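Local structure of 4'-phospho-dehydrooxetanocin synthase (Bacillus megaterium, 5UL3) at residues Ser233-Asp238 and Ile264-Glu269; Glu260-Ser265 and Asn276-Val281; Ser439-Lys444 and Leu483-Glu488. The protein catalyses the oxidative ring contraction of dAMP to an oxetane aldehyde in oxetanocin A biosynthesis, using cobalamin, a [4Fe-4S] cluster and S-adenosylmethionine. One frame throughout, in Å; residues are numbered along the deposited sequence. Where two conformers were deposited one is given.

Contact 1 of 3, residues Ser233-Asp238 and Ile264-Glu269; sequences SLLICD and ISYVDE. With EDO (1,2-ethanediol), chain U.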
ATOM      1  N   SER A 233      21.702 -15.557  14.360  1.00 37.08           N
ATOM      2  CA  SER A 233      22.620 -14.714  13.595  1.00 38.88           C
ATOM      3  C   SER A 233      21.911 -13.780  12.610  1.00 32.17           C
ATOM      4  O   SER A 233      22.583 -13.008  11.916  1.00 33.76           O
ATOM      5  CB  SER A 233      23.637 -15.587  12.841  1.00 30.33           C
ATOM      6  OG  SER A 233      23.022 -16.289  11.780  1.00 35.01           O
ATOM      7  N   LEU A 234      20.583 -13.816  12.556  1.00 32.07           N
ATOM      8  CA  LEU A 234      19.810 -13.015  11.614  1.00 33.93           C
ATOM      9  C   LEU A 234      19.931 -11.528  11.945  1.00 30.59           C
ATOM     10  O   LEU A 234      20.005 -11.131  13.110  1.00 29.94           O
ATOM     11  CB  LEU A 234      18.343 -13.448  11.657  1.00 32.47           C
ATOM     12  CG  LEU A 234      17.352 -12.849  10.657  1.00 29.70           C
ATOM     13  CD1 LEU A 234      17.739 -13.266   9.243  1.00 29.60           C
ATOM     14  CD2 LEU A 234      15.937 -13.309  10.975  1.00 33.33           C
ATOM     15  N   LEU A 235      19.950 -10.700  10.904  1.00 30.36           N
ATOM     16  CA  LEU A 235      19.966  -9.249  11.061  1.00 29.22           C
ATOM     17  C   LEU A 235      18.626  -8.697  10.608  1.00 34.47           C
ATOM     18  O   LEU A 235      18.187  -8.979   9.493  1.00 30.96           O
ATOM     19  CB  LEU A 235      21.097  -8.622  10.249  1.00 27.06           C
ATOM     20  CG  LEU A 235      22.503  -9.178  10.493  1.00 29.57           C
ATOM     21  CD1 LEU A 235      23.503  -8.461   9.613  1.00 29.33           C
ATOM     22  CD2 LEU A 235      22.895  -9.080  11.960  1.00 29.07           C
ATOM     23  N   ILE A 236      17.969  -7.910  11.458  1.00 30.36           N
ATOM     24  CA  ILE A 236      16.639  -7.393  11.144  1.00 26.52           C
ATOM     25  C   ILE A 236      16.755  -5.913  10.805  1.00 30.84           C
ATOM     26  O   ILE A 236      17.321  -5.136  11.580  1.00 27.66           O
ATOM     27  CB  ILE A 236      15.654  -7.631  12.306  1.00 30.11           C
ATOM     28  CG1 ILE A 236      15.311  -9.122  12.386  1.00 29.71           C
ATOM     29  CG2 ILE A 236      14.372  -6.811  12.113  1.00 25.95           C
ATOM     30  CD1 ILE A 236      14.454  -9.487  13.574  1.00 34.25           C
ATOM     31  N   CYS A 237      16.225  -5.526   9.644  1.00 28.26           N
ATOM     32  CA  CYS A 237      16.166  -4.123   9.256  1.00 26.92           C
ATOM     33  C   CYS A 237      14.926  -3.507   9.895  1.00 25.64           C
ATOM     34  O   CYS A 237      13.797  -3.901   9.573  1.00 24.35           O
ATOM     35  CB  CYS A 237      16.110  -3.976   7.733  1.00 25.31           C
ATOM     36  SG  CYS A 237      15.922  -2.252   7.180  1.00 25.93           S
ATOM     37  N   ASP A 238      15.147  -2.551  10.804  1.00 26.11           N
ATOM     38  CA  ASP A 238      14.070  -2.016  11.637  1.00 28.45           C
ATOM     39  C   ASP A 238      13.177  -1.035  10.892  1.00 25.44           C
ATOM     40  O   ASP A 238      11.975  -0.970  11.169  1.00 27.08           O
ATOM     41  CB  ASP A 238      14.658  -1.319  12.868  1.00 26.59           C
ATOM     42  CG  ASP A 238      15.259  -2.299  13.868  1.00 31.52           C
ATOM     43  OD1 ASP A 238      14.824  -3.467  13.888  1.00 36.84           O
ATOM     44  OD2 ASP A 238      16.152  -1.887  14.641  1.00 37.58           O
ATOM     45  N   ILE A 264      19.684  -1.571  12.055  1.00 25.60           N
ATOM     46  CA  ILE A 264      19.432  -2.995  12.246  1.00 28.56           C
ATOM     47  C   ILE A 264      19.306  -3.319  13.729  1.00 31.52           C
ATOM     48  O   ILE A 264      19.830  -2.612  14.601  1.00 33.39           O
ATOM     49  CB  ILE A 264      20.529  -3.897  11.636  1.00 29.63           C
ATOM     50  CG1 ILE A 264      21.875  -3.563  12.272  1.00 28.38           C
ATOM     51  CG2 ILE A 264      20.561  -3.789  10.111  1.00 28.29           C
ATOM     52  CD1 ILE A 264      22.950  -4.624  11.999  1.00 33.72           C
ATOM     53  N   SER A 265      18.592  -4.404  14.009  0.50 27.92           N
ATOM     54  CA  SER A 265      18.599  -5.039  15.318  0.50 32.09           C
ATOM     55  C   SER A 265      19.207  -6.429  15.182  0.50 34.28           C
ATOM     56  O   SER A 265      18.991  -7.116  14.178  0.50 30.53           O
ATOM     57  CB  SER A 265      17.192  -5.123  15.914  0.50 31.19           C
ATOM     58  OG  SER A 265      16.261  -5.621  14.975  0.50 29.82           O
ATOM     59  N   TYR A 266      19.979  -6.835  16.186  1.00 31.96           N
ATOM     60  CA  TYR A 266      20.710  -8.094  16.111  1.00 34.11           C
ATOM     61  C   TYR A 266      21.054  -8.557  17.519  1.00 46.63           C
ATOM     62  O   TYR A 266      20.957  -7.799  18.490  1.00 36.54           O
ATOM     63  CB  TYR A 266      21.967  -7.936  15.251  1.00 30.58           C
ATOM     64  CG  TYR A 266      22.965  -6.962  15.834  1.00 37.29           C
ATOM     65  CD1 TYR A 266      22.823  -5.583  15.660  1.00 33.30           C
ATOM     66  CD2 TYR A 266      24.046  -7.420  16.572  1.00 41.69           C
ATOM     67  CE1 TYR A 266      23.740  -4.691  16.221  1.00 37.73           C
ATOM     68  CE2 TYR A 266      24.970  -6.542  17.121  1.00 42.48           C
ATOM     69  CZ  TYR A 266      24.812  -5.186  16.948  1.00 42.60           C
ATOM     70  OH  TYR A 266      25.743  -4.337  17.502  1.00 47.89           O
ATOM     71  N   VAL A 267      21.452  -9.824  17.615  1.00 43.92           N
ATOM     72  CA  VAL A 267      21.940 -10.396  18.867  1.00 46.83           C
ATOM     73  C   VAL A 267      23.457 -10.262  18.869  1.00 50.04           C
ATOM     74  O   VAL A 267      24.130 -10.760  17.960  1.00 55.39           O
ATOM     75  CB  VAL A 267      21.517 -11.865  19.021  1.00 48.08           C
ATOM     76  CG1 VAL A 267      21.872 -12.376  20.419  1.00 46.96           C
ATOM     77  CG2 VAL A 267      20.032 -12.041  18.741  1.00 41.99           C
ATOM     78  N   ASP A 268      23.998  -9.593  19.883  1.00 50.37           N
ATOM     79  CA  ASP A 268      25.435  -9.365  19.944  1.00 62.98           C
ATOM     80  C   ASP A 268      26.128 -10.596  20.534  1.00 66.25           C
ATOM     81  O   ASP A 268      25.540 -11.674  20.659  1.00 61.31           O
ATOM     82  CB  ASP A 268      25.744  -8.076  20.711  1.00 63.29           C
ATOM     83  CG  ASP A 268      25.452  -8.172  22.209  1.00 72.67           C
ATOM     84  OD1 ASP A 268      24.960  -9.214  22.690  1.00 68.79           O
ATOM     85  OD2 ASP A 268      25.726  -7.175  22.916  1.00 73.74           O
ATOM     86  N   GLU A 269      27.397 -10.435  20.915  1.00 77.18           N
ATOM     87  CA  GLU A 269      28.186 -11.565  21.396  1.00 85.86           C
ATOM     88  C   GLU A 269      27.709 -12.062  22.758  1.00 83.07           C
ATOM     89  O   GLU A 269      27.812 -13.259  23.048  1.00 86.65           O
ATOM     90  CB  GLU A 269      29.660 -11.170  21.455  1.00 88.72           C
ATOM     91  CG  GLU A 269      30.108 -10.340  20.260  1.00 92.90           C
ATOM     92  CD  GLU A 269      31.494  -9.751  20.442  1.00115.41           C
ATOM     93  OE1 GLU A 269      32.313 -10.367  21.158  1.00125.46           O
ATOM     94  OE2 GLU A 269      31.763  -8.669  19.875  1.00109.60           O
TER
HETATM   95  C1  EDO U 820      19.957 -20.288  12.665  1.00 50.42           C
HETATM   96  O1  EDO U 820      19.865 -21.593  12.073  1.00 62.46           O
HETATM   97  C2  EDO U 820      21.228 -19.567  12.222  1.00 49.73           C
HETATM   98  O2  EDO U 820      21.305 -18.260  12.829  1.00 46.26           O
HETATM   99  O   HOH W   1      21.313 -11.522  15.283  1.00 37.05           O
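Ile236 and Ser265 form an antiparallel hydrogen-bonded pair in which each residue gives its N-H to the other's carbonyl. Ile236 N lies 3.0 Å from Ser265 O, and Ser265 N lies 2.8 Å from Ile236 O. One residue further along strand 235-237, Cys237 faces Ile264 in the neighbouring non-hydrogen-bonded pair, and Ile264 CA makes a bent CA-H...O contact with Ile236 O at 3.1 Å. The side chain of Ser265 ties strand 264-267 to the residue just past the end of strand 235-237. Its CB stands 3.5 Å from Asp238 OD1. In the conformer described, one of two deposited, OG sits between the backbone N and the carbonyl carbon (chi1 48°), and the hydroxyl donates to Asp238 OD1 at 2.8 Å on the syn side, 18° out of the carboxylate plane. The same OG rests against CB of Ile236, 3.4 Å away, so an apolar neighbour flanks the polar bond. Leu235 lies alongside Tyr266, its CD2 touching Tyr266 CB at 3.6 Å and approaching the ring obliquely. Past the paired residues a water takes over, donating to Leu234 O and accepting from Val267 N, which bridges the strands where they part. Strand 235-237 is the last parallel strand of the cobalamin-binding Rossmann domain, with strand 212-216 on its other side; strand 264-267 extends that sheet in the antiparallel sense. Cys237 touches the cobalamin, and Asp238 O accepts from His325, itself a cobalamin-binding residue. The carboxylate of Asp238 takes a second, weak hydrogen bond from His275 at OD2. Thus serine and histidine engage different oxygens of one acid, an arrangement consistent with a carboxylate whose negative charge is partly stabilised, next to a strand end lining the cofactor pocket.

Contact 2 of 3, residues Glu260-Ser265 and Asn276-Val281; sequences EVNGIS and NVAETV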
ATOM      1  N   GLU A 260      28.031  -0.710  13.695  1.00 30.55           N
ATOM      2  CA  GLU A 260      27.988   0.527  12.929  1.00 28.49           C
ATOM      3  C   GLU A 260      26.993   0.480  11.772  1.00 27.12           C
ATOM      4  O   GLU A 260      26.831   1.486  11.077  1.00 30.07           O
ATOM      5  CB  GLU A 260      29.386   0.843  12.380  1.00 30.60           C
ATOM      6  CG  GLU A 260      30.395   1.251  13.469  1.00 37.21           C
ATOM      7  CD  GLU A 260      31.811   1.363  12.937  1.00 40.82           C
ATOM      8  OE1 GLU A 260      32.244   0.472  12.181  1.00 39.59           O
ATOM      9  OE2 GLU A 260      32.499   2.345  13.278  1.00 43.35           O
ATOM     10  N   VAL A 261      26.328  -0.646  11.554  1.00 26.19           N
ATOM     11  CA  VAL A 261      25.444  -0.822  10.403  1.00 32.02           C
ATOM     12  C   VAL A 261      24.123  -0.106  10.672  1.00 26.79           C
ATOM     13  O   VAL A 261      23.446  -0.394  11.663  1.00 27.30           O
ATOM     14  CB  VAL A 261      25.208  -2.311  10.114  1.00 28.77           C
ATOM     15  CG1 VAL A 261      24.076  -2.506   9.077  1.00 26.69           C
ATOM     16  CG2 VAL A 261      26.505  -2.980   9.641  1.00 26.16           C
ATOM     17  N   ASN A 262      23.751   0.801   9.773  1.00 27.94           N
ATOM     18  CA  ASN A 262      22.521   1.578   9.901  1.00 28.29           C
ATOM     19  C   ASN A 262      21.295   0.711  10.153  1.00 24.96           C
ATOM     20  O   ASN A 262      21.038  -0.258   9.433  1.00 26.54           O
ATOM     21  CB  ASN A 262      22.300   2.396   8.625  1.00 30.76           C
ATOM     22  CG  ASN A 262      21.016   3.210   8.676  1.00 25.60           C
ATOM     23  OD1 ASN A 262      21.036   4.368   9.078  1.00 28.52           O
ATOM     24  ND2 ASN A 262      19.893   2.605   8.272  1.00 23.61           N
ATOM     25  N   GLY A 263      20.517   1.088  11.166  1.00 23.72           N
ATOM     26  CA  GLY A 263      19.123   0.663  11.249  1.00 24.96           C
ATOM     27  C   GLY A 263      18.854  -0.825  11.327  1.00 24.76           C
ATOM     28  O   GLY A 263      17.862  -1.304  10.750  1.00 24.97           O
ATOM     29  N   ILE A 264      19.684  -1.571  12.055  1.00 25.60           N
ATOM     30  CA  ILE A 264      19.432  -2.995  12.246  1.00 28.56           C
ATOM     31  C   ILE A 264      19.306  -3.319  13.729  1.00 31.52           C
ATOM     32  O   ILE A 264      19.830  -2.612  14.601  1.00 33.39           O
ATOM     33  CB  ILE A 264      20.529  -3.897  11.636  1.00 29.63           C
ATOM     34  CG1 ILE A 264      21.875  -3.563  12.272  1.00 28.38           C
ATOM     35  CG2 ILE A 264      20.561  -3.789  10.111  1.00 28.29           C
ATOM     36  CD1 ILE A 264      22.950  -4.624  11.999  1.00 33.72           C
ATOM     37  N   SER A 265      18.592  -4.404  14.009  0.50 27.92           N
ATOM     38  CA  SER A 265      18.599  -5.039  15.318  0.50 32.09           C
ATOM     39  C   SER A 265      19.207  -6.429  15.182  0.50 34.28           C
ATOM     40  O   SER A 265      18.991  -7.116  14.178  0.50 30.53           O
ATOM     41  CB  SER A 265      17.192  -5.123  15.914  0.50 31.19           C
ATOM     42  OG  SER A 265      16.261  -5.621  14.975  0.50 29.82           O
ATOM     43  N   ASN A 276      20.756  -0.540  16.293  1.00 27.50           N
ATOM     44  CA  ASN A 276      21.567   0.524  15.744  1.00 27.65           C
ATOM     45  C   ASN A 276      20.660   1.637  15.237  1.00 29.60           C
ATOM     46  O   ASN A 276      19.608   1.374  14.649  1.00 28.71           O
ATOM     47  CB  ASN A 276      22.451   0.020  14.601  1.00 30.17           C
ATOM     48  CG  ASN A 276      23.542  -0.934  15.069  1.00 35.97           C
ATOM     49  OD1 ASN A 276      23.811  -1.057  16.268  1.00 33.56           O
ATOM     50  ND2 ASN A 276      24.177  -1.616  14.119  1.00 29.85           N
ATOM     51  N   VAL A 277      21.083   2.882  15.458  1.00 31.89           N
ATOM     52  CA  VAL A 277      20.331   4.030  14.968  1.00 31.00           C
ATOM     53  C   VAL A 277      20.139   3.955  13.452  1.00 33.26           C
ATOM     54  O   VAL A 277      21.057   3.584  12.700  1.00 27.42           O
ATOM     55  CB  VAL A 277      21.062   5.326  15.350  1.00 39.11           C
ATOM     56  CG1 VAL A 277      20.347   6.534  14.752  1.00 36.27           C
ATOM     57  CG2 VAL A 277      21.169   5.431  16.866  1.00 42.37           C
ATOM     58  N   ALA A 278      18.941   4.323  13.000  1.00 28.73           N
ATOM     59  CA  ALA A 278      18.612   4.412  11.579  1.00 25.55           C
ATOM     60  C   ALA A 278      18.544   5.875  11.174  1.00 31.19           C
ATOM     61  O   ALA A 278      17.701   6.626  11.683  1.00 33.19           O
ATOM     62  CB  ALA A 278      17.281   3.723  11.287  1.00 29.99           C
ATOM     63  N   GLU A 279      19.433   6.285  10.283  1.00 24.39           N
ATOM     64  CA  GLU A 279      19.377   7.631   9.730  1.00 28.41           C
ATOM     65  C   GLU A 279      18.308   7.650   8.641  1.00 29.37           C
ATOM     66  O   GLU A 279      18.366   6.857   7.694  1.00 27.46           O
ATOM     67  CB  GLU A 279      20.743   8.028   9.180  1.00 31.25           C
ATOM     68  CG  GLU A 279      20.768   9.316   8.372  1.00 34.27           C
ATOM     69  CD  GLU A 279      22.019   9.442   7.507  1.00 50.34           C
ATOM     70  OE1 GLU A 279      22.958   8.629   7.663  1.00 56.39           O
ATOM     71  OE2 GLU A 279      22.054  10.346   6.653  1.00 52.38           O
ATOM     72  N   THR A 280      17.321   8.532   8.780  1.00 25.19           N
ATOM     73  CA  THR A 280      16.247   8.565   7.794  1.00 28.54           C
ATOM     74  C   THR A 280      16.794   8.844   6.394  1.00 26.87           C
ATOM     75  O   THR A 280      17.663   9.703   6.195  1.00 24.26           O
ATOM     76  CB  THR A 280      15.206   9.604   8.192  1.00 27.69           C
ATOM     77  OG1 THR A 280      14.634   9.204   9.444  1.00 26.40           O
ATOM     78  CG2 THR A 280      14.097   9.667   7.133  1.00 25.78           C
ATOM     79  N   VAL A 281      16.295   8.085   5.415  1.00 22.80           N
ATOM     80  CA  VAL A 281      16.853   8.150   4.066  1.00 22.30           C
ATOM     81  C   VAL A 281      16.556   9.501   3.420  1.00 20.95           C
ATOM     82  O   VAL A 281      15.469  10.070   3.577  1.00 24.17           O
ATOM     83  CB  VAL A 281      16.302   6.985   3.222  1.00 20.75           C
ATOM     84  CG1 VAL A 281      16.669   7.160   1.733  1.00 25.94           C
ATOM     85  CG2 VAL A 281      16.864   5.661   3.746  1.00 22.26           C
TER
HETATM   86  O   HOH W   2      17.605   4.266   7.645  1.00 26.19           O
HETATM   87  O   HOH W   3      23.694   6.133   8.286  1.00 45.55           O
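Asn276 meets the segment 260-265 through both its backbone and its side chain. Its N donates to Ile264 O at 2.8 Å, nearly along the C=O axis, which carries the pairing of strands 264-267 and 273-275 one step past the end of the latter. Its side-chain ND2 donates to Val261 O, at the start of the turn, at 2.8 Å; the acceptor lies 12° out of the Asn276 amide plane. The amide runs side by side with the Ile264 side chain, whose CG1 comes to 3.5 Å from ND2. Leu258 O also accepts from this ND2, so two backbone carbonyls grip one amide nitrogen. Val277 takes part through its carbonyl: Gly263 N reaches Val277 O at 3.0 Å from well above the carbonyl plane, 54° out of it. Val261 to Ile264 form a type II beta turn that leads into strand 264-267, the antiparallel extension of the cobalamin-binding Rossmann sheet, and Gly263 occupies its third position with positive phi. Next comes Ala278, whose CB packs 3.6 Å from Gly263 CA, close to the bare backbone of the turn. Glu279 then gives its N-H to Asn262 OD1 at 2.8 Å. Chi1 of 179° sets Asn262 CG anti to the backbone N, and from there OD1 meets Glu279 N, while the backbone of Asn262 is held by Asp247 and Thr244 of helix 242-252. A water adds to this link, accepting from Asn262 ND2 and donating to Glu279 O. A second water is the lesser link: it donates to Glu279 OE1 and, by a long bond of 3.3 Å, to Asn262 OD1. Beyond, Val281 N donates to Glu240 OE1.

Contact 3 of 3, residues Ser439-Lys444 and Leu483-Glu488; sequences SNQQLK and LDNLKE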
ATOM      1  N   SER A 439     -18.465   9.925  14.868  1.00 28.08           N
ATOM      2  CA  SER A 439     -18.812  10.305  16.233  1.00 27.85           C
ATOM      3  C   SER A 439     -17.683  11.149  16.803  1.00 30.54           C
ATOM      4  O   SER A 439     -16.525  10.723  16.793  1.00 26.45           O
ATOM      5  CB  SER A 439     -19.039   9.059  17.091  1.00 32.48           C
ATOM      6  OG  SER A 439     -18.749   9.321  18.458  1.00 32.03           O
ATOM      7  N   ASN A 440     -18.006  12.345  17.302  1.00 28.05           N
ATOM      8  CA  ASN A 440     -16.921  13.235  17.718  1.00 26.88           C
ATOM      9  C   ASN A 440     -16.106  12.635  18.864  1.00 26.18           C
ATOM     10  O   ASN A 440     -14.873  12.758  18.885  1.00 27.33           O
ATOM     11  CB  ASN A 440     -17.479  14.611  18.074  1.00 32.66           C
ATOM     12  CG  ASN A 440     -17.872  15.394  16.836  1.00 39.32           C
ATOM     13  OD1 ASN A 440     -17.269  15.220  15.777  1.00 36.59           O
ATOM     14  ND2 ASN A 440     -18.891  16.242  16.954  1.00 38.01           N
ATOM     15  N   GLN A 441     -16.767  11.970  19.814  1.00 27.17           N
ATOM     16  CA  GLN A 441     -16.041  11.283  20.882  1.00 29.54           C
ATOM     17  C   GLN A 441     -15.126  10.201  20.317  1.00 29.32           C
ATOM     18  O   GLN A 441     -13.957  10.096  20.701  1.00 26.57           O
ATOM     19  CB  GLN A 441     -17.020  10.657  21.876  1.00 37.14           C
ATOM     20  CG  GLN A 441     -17.766  11.650  22.731  1.00 43.42           C
ATOM     21  CD  GLN A 441     -18.785  10.973  23.635  1.00 49.88           C
ATOM     22  OE1 GLN A 441     -18.949   9.750  23.610  1.00 41.10           O
ATOM     23  NE2 GLN A 441     -19.479  11.773  24.440  1.00 62.56           N
ATOM     24  N   GLN A 442     -15.647   9.378  19.403  1.00 27.89           N
ATOM     25  CA  GLN A 442     -14.833   8.298  18.846  1.00 25.13           C
ATOM     26  C   GLN A 442     -13.688   8.846  18.011  1.00 25.54           C
ATOM     27  O   GLN A 442     -12.564   8.333  18.088  1.00 26.33           O
ATOM     28  CB  GLN A 442     -15.703   7.347  18.017  1.00 27.10           C
ATOM     29  CG  GLN A 442     -14.996   6.057  17.579  1.00 24.89           C
ATOM     30  CD  GLN A 442     -15.908   5.186  16.733  1.00 24.20           C
ATOM     31  OE1 GLN A 442     -16.590   5.690  15.851  1.00 26.88           O
ATOM     32  NE2 GLN A 442     -15.958   3.895  17.028  1.00 23.36           N
ATOM     33  N   LEU A 443     -13.935   9.911  17.241  1.00 25.19           N
ATOM     34  CA  LEU A 443     -12.848  10.550  16.504  1.00 22.63           C
ATOM     35  C   LEU A 443     -11.724  10.979  17.441  1.00 34.38           C
ATOM     36  O   LEU A 443     -10.539  10.879  17.100  1.00 26.85           O
ATOM     37  CB  LEU A 443     -13.376  11.751  15.720  1.00 23.42           C
ATOM     38  CG  LEU A 443     -14.131  11.361  14.441  1.00 27.54           C
ATOM     39  CD1 LEU A 443     -14.916  12.553  13.921  1.00 29.02           C
ATOM     40  CD2 LEU A 443     -13.144  10.854  13.368  1.00 24.53           C
ATOM     41  N   LYS A 444     -12.076  11.456  18.636  1.00 25.82           N
ATOM     42  CA  LYS A 444     -11.041  11.852  19.577  1.00 27.93           C
ATOM     43  C   LYS A 444     -10.302  10.634  20.138  1.00 21.91           C
ATOM     44  O   LYS A 444      -9.075  10.683  20.313  1.00 28.67           O
ATOM     45  CB  LYS A 444     -11.666  12.701  20.696  1.00 28.42           C
ATOM     46  CG  LYS A 444     -10.650  13.384  21.580  1.00 44.91           C
ATOM     47  CD  LYS A 444     -11.362  14.263  22.601  1.00 53.50           C
ATOM     48  CE  LYS A 444     -10.652  14.254  23.945  1.00 58.38           C
ATOM     49  NZ  LYS A 444     -11.558  14.742  25.025  1.00 53.18           N
ATOM     50  N   LEU A 483     -24.013   2.896  23.828  1.00 36.60           N
ATOM     51  CA  LEU A 483     -24.415   2.844  22.429  1.00 37.90           C
ATOM     52  C   LEU A 483     -24.403   4.203  21.733  1.00 31.98           C
ATOM     53  O   LEU A 483     -24.631   4.255  20.516  1.00 36.67           O
ATOM     54  CB  LEU A 483     -25.816   2.223  22.313  1.00 30.85           C
ATOM     55  CG  LEU A 483     -25.965   0.776  22.793  1.00 37.17           C
ATOM     56  CD1 LEU A 483     -27.436   0.350  22.841  1.00 39.36           C
ATOM     57  CD2 LEU A 483     -25.170  -0.182  21.911  1.00 33.91           C
ATOM     58  N   ASP A 484     -24.132   5.297  22.458  1.00 29.51           N
ATOM     59  CA  ASP A 484     -24.250   6.638  21.879  1.00 32.81           C
ATOM     60  C   ASP A 484     -23.379   6.800  20.634  1.00 37.24           C
ATOM     61  O   ASP A 484     -23.816   7.374  19.632  1.00 30.10           O
ATOM     62  CB  ASP A 484     -23.865   7.708  22.907  1.00 38.10           C
ATOM     63  CG  ASP A 484     -24.955   7.966  23.927  1.00 50.05           C
ATOM     64  OD1 ASP A 484     -26.046   7.371  23.803  1.00 45.27           O
ATOM     65  OD2 ASP A 484     -24.710   8.773  24.851  1.00 48.55           O
ATOM     66  N   ASN A 485     -22.121   6.353  20.701  1.00 33.00           N
ATOM     67  CA  ASN A 485     -21.229   6.525  19.550  1.00 33.22           C
ATOM     68  C   ASN A 485     -21.708   5.729  18.338  1.00 31.41           C
ATOM     69  O   ASN A 485     -21.515   6.173  17.197  1.00 31.82           O
ATOM     70  CB  ASN A 485     -19.800   6.100  19.889  1.00 29.41           C
ATOM     71  CG  ASN A 485     -19.119   7.018  20.900  1.00 34.43           C
ATOM     72  OD1 ASN A 485     -18.027   6.725  21.346  1.00 30.43           O
ATOM     73  ND2 ASN A 485     -19.773   8.111  21.277  1.00 35.01           N
ATOM     74  N   LEU A 486     -22.326   4.564  18.553  1.00 28.78           N
ATOM     75  CA  LEU A 486     -22.865   3.819  17.413  1.00 30.14           C
ATOM     76  C   LEU A 486     -24.030   4.565  16.784  1.00 35.48           C
ATOM     77  O   LEU A 486     -24.128   4.647  15.557  1.00 28.91           O
ATOM     78  CB  LEU A 486     -23.296   2.408  17.829  1.00 27.00           C
ATOM     79  CG  LEU A 486     -22.234   1.476  18.438  1.00 29.13           C
ATOM     80  CD1 LEU A 486     -22.866   0.153  18.841  1.00 31.15           C
ATOM     81  CD2 LEU A 486     -21.022   1.255  17.494  1.00 29.92           C
ATOM     82  N   LYS A 487     -24.928   5.117  17.605  1.00 29.95           N
ATOM     83  CA  LYS A 487     -26.023   5.907  17.057  1.00 32.47           C
ATOM     84  C   LYS A 487     -25.498   7.103  16.279  1.00 29.94           C
ATOM     85  O   LYS A 487     -26.021   7.427  15.205  1.00 30.49           O
ATOM     86  CB  LYS A 487     -26.954   6.370  18.181  1.00 33.22           C
ATOM     87  CG  LYS A 487     -27.626   5.224  18.902  1.00 30.85           C
ATOM     88  CD  LYS A 487     -28.691   5.741  19.888  1.00 42.53           C
ATOM     89  CE  LYS A 487     -29.484   4.597  20.500  1.00 47.32           C
ATOM     90  NZ  LYS A 487     -30.568   5.080  21.424  1.00 51.88           N
ATOM     91  N   GLU A 488     -24.484   7.783  16.818  1.00 27.73           N
ATOM     92  CA  GLU A 488     -23.881   8.908  16.110  1.00 25.57           C
ATOM     93  C   GLU A 488     -23.267   8.454  14.789  1.00 30.12           C
ATOM     94  O   GLU A 488     -23.390   9.136  13.764  1.00 31.74           O
ATOM     95  CB  GLU A 488     -22.822   9.575  16.988  1.00 31.00           C
ATOM     96  CG  GLU A 488     -23.377  10.274  18.235  1.00 37.35           C
ATOM     97  CD  GLU A 488     -22.344  10.389  19.355  1.00 47.45           C
ATOM     98  OE1 GLU A 488     -21.135  10.264  19.080  1.00 41.73           O
ATOM     99  OE2 GLU A 488     -22.744  10.597  20.524  1.00 54.81           O
TER
HETATM  100  O   HOH W   4     -20.726  13.119  17.229  1.00 40.27           O
HETATM  101  O   HOH W   5     -19.686  12.304  20.112  1.00 34.11           O
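Ser439 and Glu488 are joined by a short hydrogen bond, OG to OE1 at 2.6 Å, with the oxygen approached almost head-on to its C-O bond. The serine is also the N-cap of helix 440-445: its OG accepts from Gln442 N at 3.2 Å, so one hydroxyl caps its own helix while donating to Glu488 of helix 484-493. OG reaches this place by standing anti to the backbone N (chi1 152°).

A second direct bond joins two amides. Asn485 ND2 donates to Gln441 OE1 at 3.0 Å, leaving nearly in its own amide plane but arriving 44° out of the Gln441 carbonyl plane. The two side chains cross at about a right angle. Asn485 OD1 is taken by Arg445.

Water provides the third kind of link. One molecule accepts from Gln441 N and donates to Glu488 OE1 at 2.7 Å; another accepts from Asn440 N and reaches the same oxygen weakly. The carboxylate thus faces the amino-terminal end of helix 440-445, where the helix dipole would be expected to favour its negative charge.

Both helices belong to the radical SAM core, their short segments running at 107° to each other. Helix 440-445 follows strand 432-436 of the partial barrel, whereas Leu483 and Leu486 of the other segment pack against helix 588-617.

How the contacts relate
Contacts 1 and 2 are successive parts of one structure, their centres 11 Å apart and sharing Ile264 and Ser265. Strand 264-267 pairs with 235-237 in contact 1, and its entry is pinned by 276-281 in contact 2. They touch directly: Asp238 N lies 3.0 Å from Gly263 O, a probable hydrogen bond, and the Tyr266 ring packs on Asn276. Contact 1 reaches the cobalamin through Cys237, whereas Ile264 stays about 7 Å from it between side chain and cofactor. Contact 3 stands apart in the radical SAM core, about 26 Å from either at the nearest atoms; there the Gln442 side chain is about 13 Å from the iron-sulfur cluster.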